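Local coordinates for carbonic anhydrase (Neosartorya fumigata, PDB 6LAC), which probably catalyses the reversible hydration of carbon dioxide to hydrogencarbonate as a zinc-dependent beta-class carbonic anhydrase, at residues Trp21-Ser35 with Gly46-Asn60. The protein carries 1 engineered substitution. Numbering follows the deposited sequence.
With ZN (zinc ion), chain C.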
ATOM      1  N   TRP A  21      15.087   6.046  11.661  1.00 17.29           N
ATOM      2  CA  TRP A  21      14.821   4.667  11.184  1.00 16.72           C
ATOM      3  C   TRP A  21      15.889   4.148  10.231  1.00 15.53           C
ATOM      4  O   TRP A  21      15.709   3.055   9.621  1.00 16.89           O
ATOM      5  CB  TRP A  21      13.449   4.607  10.519  1.00 14.56           C
ATOM      6  CG  TRP A  21      13.215   5.698   9.516  1.00 13.80           C
ATOM      7  CD1 TRP A  21      13.531   5.655   8.194  1.00 15.40           C
ATOM      8  CD2 TRP A  21      12.569   6.956   9.738  1.00 14.34           C
ATOM      9  NE1 TRP A  21      13.128   6.806   7.584  1.00 15.13           N
ATOM     10  CE2 TRP A  21      12.517   7.605   8.492  1.00 15.17           C
ATOM     11  CE3 TRP A  21      12.020   7.590  10.848  1.00 16.89           C
ATOM     12  CZ2 TRP A  21      11.944   8.856   8.319  1.00 16.42           C
ATOM     13  CZ3 TRP A  21      11.433   8.828  10.694  1.00 17.45           C
ATOM     14  CH2 TRP A  21      11.424   9.456   9.438  1.00 16.17           C
ATOM     15  N   ARG A  22      17.009   4.847  10.047  1.00 19.72           N
ATOM     16  CA  ARG A  22      18.128   4.304   9.245  1.00 19.53           C
ATOM     17  C   ARG A  22      19.460   4.627   9.940  1.00 23.27           C
ATOM     18  O   ARG A  22      20.304   5.276   9.302  1.00 26.67           O
ATOM     19  CB  ARG A  22      18.125   4.807   7.801  1.00 19.27           C
ATOM     20  CG  ARG A  22      18.873   3.908   6.832  1.00 19.65           C
ATOM     21  CD  ARG A  22      19.369   4.521   5.556  1.00 21.79           C
ATOM     22  NE  ARG A  22      19.871   3.491   4.672  1.00 22.99           N
ATOM     23  CZ  ARG A  22      20.951   3.589   3.883  1.00 27.63           C
ATOM     24  NH1 ARG A  22      21.683   4.689   3.864  1.00 29.16           N
ATOM     25  NH2 ARG A  22      21.334   2.555   3.159  1.00 26.00           N
ATOM     26  N   ARG A  23      19.649   4.143  11.160  1.00 23.84           N
ATOM     27  CA  ARG A  23      20.962   4.323  11.854  1.00 25.86           C
ATOM     28  C   ARG A  23      21.998   3.394  11.210  1.00 32.02           C
ATOM     29  O   ARG A  23      23.209   3.690  11.343  1.00 32.40           O
ATOM     30  CB  ARG A  23      20.817   4.134  13.367  1.00 29.06           C
ATOM     31  CG  ARG A  23      19.823   5.075  14.036  1.00 30.51           C
ATOM     32  CD  ARG A  23      20.069   6.555  13.823  1.00 33.83           C
ATOM     33  NE  ARG A  23      19.290   7.370  14.750  1.00 34.69           N
ATOM     34  CZ  ARG A  23      19.196   8.695  14.706  1.00 37.68           C
ATOM     35  NH1 ARG A  23      19.853   9.380  13.783  1.00 37.64           N
ATOM     36  NH2 ARG A  23      18.440   9.332  15.586  1.00 39.23           N
ATOM     37  N   GLN A  24      21.607   2.303  10.541  1.00 30.31           N
ATOM     38  CA  GLN A  24      22.574   1.510   9.730  1.00 33.97           C
ATOM     39  C   GLN A  24      21.955   1.142   8.389  1.00 31.85           C
ATOM     40  O   GLN A  24      20.730   1.069   8.269  1.00 34.03           O
ATOM     41  CB  GLN A  24      23.024   0.264  10.489  1.00 37.02           C
ATOM     42  CG  GLN A  24      21.949  -0.802  10.633  1.00 38.57           C
ATOM     43  CD  GLN A  24      22.277  -1.792  11.729  1.00 42.10           C
ATOM     44  OE1 GLN A  24      21.856  -1.637  12.872  1.00 47.82           O
ATOM     45  NE2 GLN A  24      23.039  -2.822  11.390  1.00 47.39           N
ATOM     46  N   PRO A  25      22.783   0.945   7.346  1.00 31.10           N
ATOM     47  CA  PRO A  25      22.301   0.515   6.040  1.00 32.03           C
ATOM     48  C   PRO A  25      21.872  -0.957   6.055  1.00 27.78           C
ATOM     49  O   PRO A  25      22.209  -1.686   6.995  1.00 28.09           O
ATOM     50  CB  PRO A  25      23.505   0.718   5.111  1.00 34.07           C
ATOM     51  CG  PRO A  25      24.698   0.578   6.030  1.00 34.73           C
ATOM     52  CD  PRO A  25      24.250   1.152   7.358  1.00 34.12           C
ATOM     53  N   GLY A  26      21.104  -1.322   5.028  1.00 28.31           N
ATOM     54  CA  GLY A  26      20.811  -2.701   4.601  1.00 25.40           C
ATOM     55  C   GLY A  26      19.688  -3.377   5.374  1.00 24.78           C
ATOM     56  O   GLY A  26      19.590  -4.587   5.250  1.00 24.77           O
ATOM     57  N   GLN A  27      18.931  -2.673   6.218  1.00 22.04           N
ATOM     58  CA  GLN A  27      17.808  -3.271   6.993  1.00 21.15           C
ATOM     59  C   GLN A  27      16.520  -2.931   6.253  1.00 19.85           C
ATOM     60  O   GLN A  27      16.596  -2.170   5.284  1.00 27.28           O
ATOM     61  CB  GLN A  27      17.767  -2.742   8.426  1.00 22.25           C
ATOM     62  CG  GLN A  27      19.145  -2.694   9.088  1.00 26.73           C
ATOM     63  CD  GLN A  27      19.832  -4.034   9.086  1.00 28.84           C
ATOM     64  OE1 GLN A  27      20.942  -4.187   8.553  1.00 32.42           O
ATOM     65  NE2 GLN A  27      19.137  -5.032   9.611  1.00 30.41           N
ATOM     66  N   GLN A  28      15.434  -3.596   6.580  1.00 17.62           N
ATOM     67  CA  GLN A  28      14.125  -3.220   6.010  1.00 16.47           C
ATOM     68  C   GLN A  28      13.353  -2.425   7.033  1.00 14.15           C
ATOM     69  O   GLN A  28      13.408  -2.679   8.218  1.00 15.71           O
ATOM     70  CB  GLN A  28      13.367  -4.440   5.552  1.00 20.19           C
ATOM     71  CG  GLN A  28      13.777  -4.862   4.150  1.00 24.90           C
ATOM     72  CD  GLN A  28      13.021  -6.106   3.792  1.00 28.85           C
ATOM     73  OE1 GLN A  28      13.202  -7.139   4.440  1.00 29.45           O
ATOM     74  NE2 GLN A  28      12.098  -5.983   2.854  1.00 28.20           N
ATOM     75  N   VAL A  29      12.592  -1.452   6.528  1.00 12.24           N
ATOM     76  CA  VAL A  29      11.714  -0.595   7.353  1.00 11.26           C
ATOM     77  C   VAL A  29      10.290  -0.782   6.849  1.00 10.03           C
ATOM     78  O   VAL A  29      10.074  -0.697   5.611  1.00 11.26           O
ATOM     79  CB  VAL A  29      12.162   0.874   7.260  1.00 11.58           C
ATOM     80  CG1 VAL A  29      11.209   1.773   8.003  1.00 12.80           C
ATOM     81  CG2 VAL A  29      13.631   1.038   7.707  1.00 13.03           C
ATOM     82  N   LEU A  30       9.348  -1.010   7.746  1.00  9.54           N
ATOM     83  CA  LEU A  30       7.915  -1.044   7.347  1.00  8.94           C
ATOM     84  C   LEU A  30       7.477   0.402   7.251  1.00  9.48           C
ATOM     85  O   LEU A  30       7.449   1.140   8.260  1.00  9.83           O
ATOM     86  CB  LEU A  30       7.107  -1.817   8.376  1.00  9.94           C
ATOM     87  CG  LEU A  30       5.585  -1.693   8.255  1.00  9.88           C
ATOM     88  CD1 LEU A  30       5.073  -2.161   6.889  1.00  9.78           C
ATOM     89  CD2 LEU A  30       4.907  -2.431   9.356  1.00 10.82           C
ATOM     90  N   TRP A  31       7.112   0.816   6.042  1.00 10.00           N
ATOM     91  CA  TRP A  31       6.686   2.197   5.710  1.00  9.50           C
ATOM     92  C   TRP A  31       5.185   2.162   5.514  1.00  9.56           C
ATOM     93  O   TRP A  31       4.756   1.511   4.523  1.00 10.61           O
ATOM     94  CB  TRP A  31       7.416   2.702   4.484  1.00  9.38           C
ATOM     95  CG  TRP A  31       7.189   4.148   4.215  1.00  9.87           C
ATOM     96  CD1 TRP A  31       6.155   4.752   3.559  1.00  9.80           C
ATOM     97  CD2 TRP A  31       8.058   5.198   4.635  1.00 10.19           C
ATOM     98  NE1 TRP A  31       6.310   6.109   3.592  1.00 10.41           N
ATOM     99  CE2 TRP A  31       7.479   6.413   4.227  1.00 10.99           C
ATOM    100  CE3 TRP A  31       9.254   5.237   5.344  1.00 11.67           C
ATOM    101  CZ2 TRP A  31       8.084   7.656   4.501  1.00 11.78           C
ATOM    102  CZ3 TRP A  31       9.842   6.448   5.598  1.00 13.66           C
ATOM    103  CH2 TRP A  31       9.271   7.625   5.186  1.00 13.79           C
ATOM    104  N   ILE A  32       4.400   2.794   6.337  1.00  8.72           N
ATOM    105  CA  ILE A  32       2.924   2.854   6.254  1.00  9.41           C
ATOM    106  C   ILE A  32       2.551   4.221   5.753  1.00  9.81           C
ATOM    107  O   ILE A  32       2.771   5.202   6.453  1.00 10.60           O
ATOM    108  CB  ILE A  32       2.271   2.531   7.575  1.00  9.89           C
ATOM    109  CG1 ILE A  32       2.662   1.128   8.030  1.00 10.78           C
ATOM    110  CG2 ILE A  32       0.764   2.697   7.496  1.00 10.83           C
ATOM    111  CD1 ILE A  32       2.362   0.826   9.485  1.00 12.05           C
ATOM    112  N   GLY A  33       2.054   4.300   4.538  1.00  9.28           N
ATOM    113  CA  GLY A  33       1.684   5.542   3.873  1.00  9.74           C
ATOM    114  C   GLY A  33       0.247   5.451   3.410  1.00  9.82           C
ATOM    115  O   GLY A  33      -0.465   4.439   3.533  1.00  9.62           O
ATOM    116  N   CYS A  34      -0.218   6.552   2.847  1.00 10.19           N
ATOM    117  CA  CYS A  34      -1.620   6.711   2.374  1.00  9.10           C
ATOM    118  C   CYS A  34      -1.737   6.526   0.862  1.00  8.43           C
ATOM    119  O   CYS A  34      -0.917   6.999   0.065  1.00  8.95           O
ATOM    120  CB  CYS A  34      -2.159   8.073   2.742  1.00  9.40           C
ATOM    121  SG  CYS A  34      -3.887   8.307   2.226  1.00  9.75           S
ATOM    122  N   SER A  35      -2.790   5.813   0.485  1.00  8.76           N
ATOM    123  CA  SER A  35      -3.112   5.543  -0.932  1.00  9.20           C
ATOM    124  C   SER A  35      -3.232   6.801  -1.799  1.00  8.84           C
ATOM    125  O   SER A  35      -2.955   6.661  -3.006  1.00  9.61           O
ATOM    126  CB  SER A  35      -4.363   4.758  -0.997  1.00  9.75           C
ATOM    127  OG  SER A  35      -4.214   3.493  -0.348  1.00 10.51           O
ATOM    128  N   GLY A  46      14.591   9.006   3.262  1.00 17.06           N
ATOM    129  CA  GLY A  46      15.976   8.720   3.695  1.00 18.60           C
ATOM    130  C   GLY A  46      16.380   7.271   3.446  1.00 18.13           C
ATOM    131  O   GLY A  46      17.413   6.848   3.979  1.00 20.03           O
ATOM    132  N   LEU A  47      15.570   6.480   2.726  1.00 16.95           N
ATOM    133  CA  LEU A  47      15.814   5.049   2.503  1.00 16.70           C
ATOM    134  C   LEU A  47      15.990   4.777   1.026  1.00 17.07           C
ATOM    135  O   LEU A  47      15.187   5.229   0.212  1.00 18.32           O
ATOM    136  CB  LEU A  47      14.610   4.241   3.011  1.00 16.13           C
ATOM    137  CG  LEU A  47      14.380   4.207   4.521  1.00 15.86           C
ATOM    138  CD1 LEU A  47      13.009   3.637   4.871  1.00 16.27           C
ATOM    139  CD2 LEU A  47      15.477   3.415   5.195  1.00 16.14           C
ATOM    140  N   PRO A  48      16.926   3.915   0.641  1.00 17.56           N
ATOM    141  CA  PRO A  48      16.911   3.357  -0.700  1.00 17.97           C
ATOM    142  C   PRO A  48      15.688   2.455  -0.889  1.00 17.15           C
ATOM    143  O   PRO A  48      15.187   1.942   0.100  1.00 15.75           O
ATOM    144  CB  PRO A  48      18.200   2.544  -0.807  1.00 19.85           C
ATOM    145  CG  PRO A  48      18.567   2.254   0.610  1.00 23.84           C
ATOM    146  CD  PRO A  48      17.951   3.315   1.501  1.00 19.39           C
ATOM    147  N   ALA A  49      15.222   2.299  -2.117  1.00 16.86           N
ATOM    148  CA  ALA A  49      13.984   1.548  -2.426  1.00 16.48           C
ATOM    149  C   ALA A  49      14.052   0.145  -1.850  1.00 17.88           C
ATOM    150  O   ALA A  49      13.008  -0.401  -1.429  1.00 15.87           O
ATOM    151  CB  ALA A  49      13.776   1.540  -3.919  1.00 17.75           C
ATOM    152  N   ASP A  50      15.226  -0.491  -1.877  1.00 17.18           N
ATOM    153  CA  ASP A  50      15.315  -1.904  -1.474  1.00 17.11           C
ATOM    154  C   ASP A  50      15.239  -2.055   0.062  1.00 17.10           C
ATOM    155  O   ASP A  50      15.093  -3.204   0.496  1.00 19.90           O
ATOM    156  CB  ASP A  50      16.570  -2.586  -2.054  1.00 19.68           C
ATOM    157  CG  ASP A  50      17.915  -2.050  -1.617  1.00 22.55           C
ATOM    158  OD1 ASP A  50      17.991  -1.160  -0.754  1.00 26.97           O
ATOM    159  OD2 ASP A  50      18.923  -2.534  -2.199  1.00 30.29           O
ATOM    160  N   GLU A  51      15.253  -0.969   0.818  1.00 15.09           N
ATOM    161  CA  GLU A  51      15.118  -1.042   2.285  1.00 15.08           C
ATOM    162  C   GLU A  51      13.669  -0.774   2.698  1.00 13.79           C
ATOM    163  O   GLU A  51      13.368  -0.687   3.882  1.00 14.72           O
ATOM    164  CB  GLU A  51      16.072  -0.052   2.953  1.00 15.85           C
ATOM    165  CG  GLU A  51      17.531  -0.467   2.760  1.00 17.19           C
ATOM    166  CD  GLU A  51      18.523   0.419   3.488  1.00 19.05           C
ATOM    167  OE1 GLU A  51      18.174   1.251   4.342  1.00 19.10           O
ATOM    168  OE2 GLU A  51      19.735   0.273   3.123  1.00 22.46           O
ATOM    169  N   ILE A  52      12.791  -0.501   1.750  1.00 13.45           N
ATOM    170  CA  ILE A  52      11.393  -0.131   2.069  1.00 13.43           C
ATOM    171  C   ILE A  52      10.496  -1.361   1.878  1.00 11.25           C
ATOM    172  O   ILE A  52      10.484  -1.939   0.806  1.00 12.86           O
ATOM    173  CB  ILE A  52      10.917   1.070   1.237  1.00 12.80           C
ATOM    174  CG1 ILE A  52      11.830   2.307   1.418  1.00 14.51           C
ATOM    175  CG2 ILE A  52       9.451   1.409   1.560  1.00 13.43           C
ATOM    176  CD1 ILE A  52      11.473   3.510   0.518  1.00 15.66           C
ATOM    177  N   PHE A  53       9.750  -1.701   2.905  1.00 10.85           N
ATOM    178  CA  PHE A  53       8.677  -2.694   2.841  1.00  9.45           C
ATOM    179  C   PHE A  53       7.422  -1.858   3.053  1.00  9.54           C
ATOM    180  O   PHE A  53       7.179  -1.364   4.152  1.00 10.01           O
ATOM    181  CB  PHE A  53       8.927  -3.772   3.901  1.00 10.54           C
ATOM    182  CG  PHE A  53       7.880  -4.841   3.880  1.00 10.23           C
ATOM    183  CD1 PHE A  53       7.908  -5.808   2.899  1.00 10.78           C
ATOM    184  CD2 PHE A  53       6.888  -4.876   4.840  1.00 11.12           C
ATOM    185  CE1 PHE A  53       6.910  -6.765   2.869  1.00 11.27           C
ATOM    186  CE2 PHE A  53       5.876  -5.836   4.774  1.00 12.45           C
ATOM    187  CZ  PHE A  53       5.908  -6.768   3.788  1.00 12.33           C
ATOM    188  N   GLU A  54       6.668  -1.641   1.978  1.00 10.07           N
ATOM    189  CA  GLU A  54       5.675  -0.550   1.940  1.00  9.82           C
ATOM    190  C   GLU A  54       4.270  -1.111   2.104  1.00 10.02           C
ATOM    191  O   GLU A  54       3.864  -1.943   1.247  1.00 11.37           O
ATOM    192  CB  GLU A  54       5.876   0.194   0.633  1.00 10.39           C
ATOM    193  CG  GLU A  54       4.981   1.403   0.474  1.00 11.23           C
ATOM    194  CD  GLU A  54       5.209   2.183  -0.820  1.00 11.29           C
ATOM    195  OE1 GLU A  54       5.841   1.622  -1.723  1.00 12.56           O
ATOM    196  OE2 GLU A  54       4.675   3.307  -0.928  1.00 12.22           O
ATOM    197  N   TYR A  55       3.515  -0.597   3.055  1.00  9.69           N
ATOM    198  CA  TYR A  55       2.083  -0.888   3.188  1.00  9.71           C
ATOM    199  C   TYR A  55       1.390   0.432   2.963  1.00  9.20           C
ATOM    200  O   TYR A  55       1.586   1.399   3.715  1.00 10.82           O
ATOM    201  CB  TYR A  55       1.746  -1.470   4.573  1.00 10.96           C
ATOM    202  CG  TYR A  55       0.286  -1.844   4.704  1.00 11.30           C
ATOM    203  CD1 TYR A  55      -0.259  -2.795   3.841  1.00 14.13           C
ATOM    204  CD2 TYR A  55      -0.573  -1.215   5.573  1.00 13.98           C
ATOM    205  CE1 TYR A  55      -1.605  -3.131   3.841  1.00 15.34           C
ATOM    206  CE2 TYR A  55      -1.929  -1.551   5.590  1.00 14.12           C
ATOM    207  CZ  TYR A  55      -2.440  -2.490   4.710  1.00 15.69           C
ATOM    208  OH  TYR A  55      -3.783  -2.801   4.580  1.00 17.93           O
ATOM    209  N   ARG A  56       0.617   0.528   1.888  1.00  9.47           N
ATOM    210  CA  ARG A  56      -0.031   1.806   1.517  1.00  9.55           C
ATOM    211  C   ARG A  56      -1.518   1.609   1.506  1.00  9.64           C
ATOM    212  O   ARG A  56      -2.024   0.773   0.746  1.00 10.24           O
ATOM    213  CB  ARG A  56       0.537   2.369   0.233  1.00  9.41           C
ATOM    214  CG  ARG A  56       0.034   3.786  -0.016  1.00  9.50           C
ATOM    215  CD  ARG A  56       0.905   4.463  -1.049  1.00  9.96           C
ATOM    216  NE  ARG A  56       2.288   4.688  -0.627  1.00 10.59           N
ATOM    217  CZ  ARG A  56       2.753   5.714   0.072  1.00 10.77           C
ATOM    218  NH1 ARG A  56       1.971   6.685   0.471  1.00  9.94           N
ATOM    219  NH2 ARG A  56       4.036   5.710   0.406  1.00 10.82           N
ATOM    220  N   SER A  57      -2.223   2.360   2.350  1.00 10.44           N
ATOM    221  CA  SER A  57      -3.594   2.083   2.786  1.00 11.71           C
ATOM    222  C   SER A  57      -4.402   3.342   2.872  1.00 10.27           C
ATOM    223  O   SER A  57      -3.848   4.444   2.892  1.00  9.87           O
ATOM    224  CB  SER A  57      -3.499   1.496   4.227  1.00 13.31           C
ATOM    225  OG  SER A  57      -2.987   2.418   5.194  1.00 15.49           O
ATOM    226  N   LEU A  58      -5.684   3.193   3.124  1.00 10.66           N
ATOM    227  CA  LEU A  58      -6.545   4.370   3.324  1.00 10.49           C
ATOM    228  C   LEU A  58      -6.068   5.166   4.530  1.00  9.83           C
ATOM    229  O   LEU A  58      -6.050   4.633   5.641  1.00 10.93           O
ATOM    230  CB  LEU A  58      -7.982   3.932   3.554  1.00 11.60           C
ATOM    231  CG  LEU A  58      -8.678   3.198   2.411  1.00 12.12           C
ATOM    232  CD1 LEU A  58     -10.021   2.665   2.878  1.00 14.05           C
ATOM    233  CD2 LEU A  58      -8.837   4.130   1.216  1.00 15.16           C
ATOM    234  N   GLY A  59      -5.767   6.425   4.331  1.00  9.26           N
ATOM    235  CA  GLY A  59      -5.450   7.334   5.445  1.00 10.50           C
ATOM    236  C   GLY A  59      -4.172   6.985   6.181  1.00 10.97           C
ATOM    237  O   GLY A  59      -3.986   7.520   7.282  1.00 11.13           O
ATOM    238  N   ASN A  60      -3.295   6.165   5.642  1.00 10.05           N
ATOM    239  CA  ASN A  60      -2.073   5.702   6.359  1.00  9.42           C
ATOM    240  C   ASN A  60      -2.486   5.215   7.731  1.00 11.30           C
ATOM    241  O   ASN A  60      -1.800   5.506   8.753  1.00 11.49           O
ATOM    242  CB  ASN A  60      -0.937   6.727   6.398  1.00  9.36           C
ATOM    243  CG  ASN A  60      -1.310   8.128   6.814  1.00  9.35           C
ATOM    244  OD1 ASN A  60      -1.641   8.960   5.960  1.00  9.98           O
ATOM    245  ND2 ASN A  60      -1.167   8.461   8.099  1.00  9.70           N
TER
HETATM  246 ZN    ZN C 201      -3.924  10.544   1.980  1.00 10.25          ZN
HETATM  247  O   HOH W   1      18.510   0.237   6.862  1.00 23.22           O
HETATM  248  O   HOH W   2      10.876  -4.653   0.770  1.00 22.04           O
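Leu47 puts CD1 against Val29, 3.9 Å from Val29 CG2, and the same methyl touches the rings of Trp21 and Trp31. Its other methyl, CD2, lies on the aliphatic part of Arg22. The Arg22 chain is extended from CG to NE, which carries the guanidinium to Glu51. The grip is side-on: Arg22 NE meets Glu51 OE1 at 2.8 Å, and Arg22 NH2 meets Glu51 OE2, both on the syn side. The guanidinium and carboxylate planes are 33° apart. Pro48 CD lies over one guanidinium face. Gly26 N reaches Glu51 OE2 from above the carboxylate plane, on the face opposite Arg22 NH2, so three hydrogen bonds from two loop residues hold the carboxylate.

Beyond this, strands 29-34 and 52-57 run parallel, joined by backbone hydrogen bonds from Val29 N–Glu51 O to Ser35 N–Ser57 O. Arg56 bends at chi3 (-65°) and passes over Gly33 CA. Its NH1 donates a hydrogen bond to Cys34 O at 2.9 Å, while NE and NH2 both hold Glu54 OE2; Glu41 is a second acidic partner. Cys34 O and Glu54 lie at the guanidinium edge, in plane, which limits its rotation. Cys34 SG binds zinc with Asp36, His89 and Cys92. Ser35 OG is hydrogen-bonded to Glu54 O of the second subunit. Strand 52-57 is outermost within the chain, in the parallel part of a mixed sheet, beside the Cys-Asp-His-Cys zinc site of a beta-carbonic anhydrase.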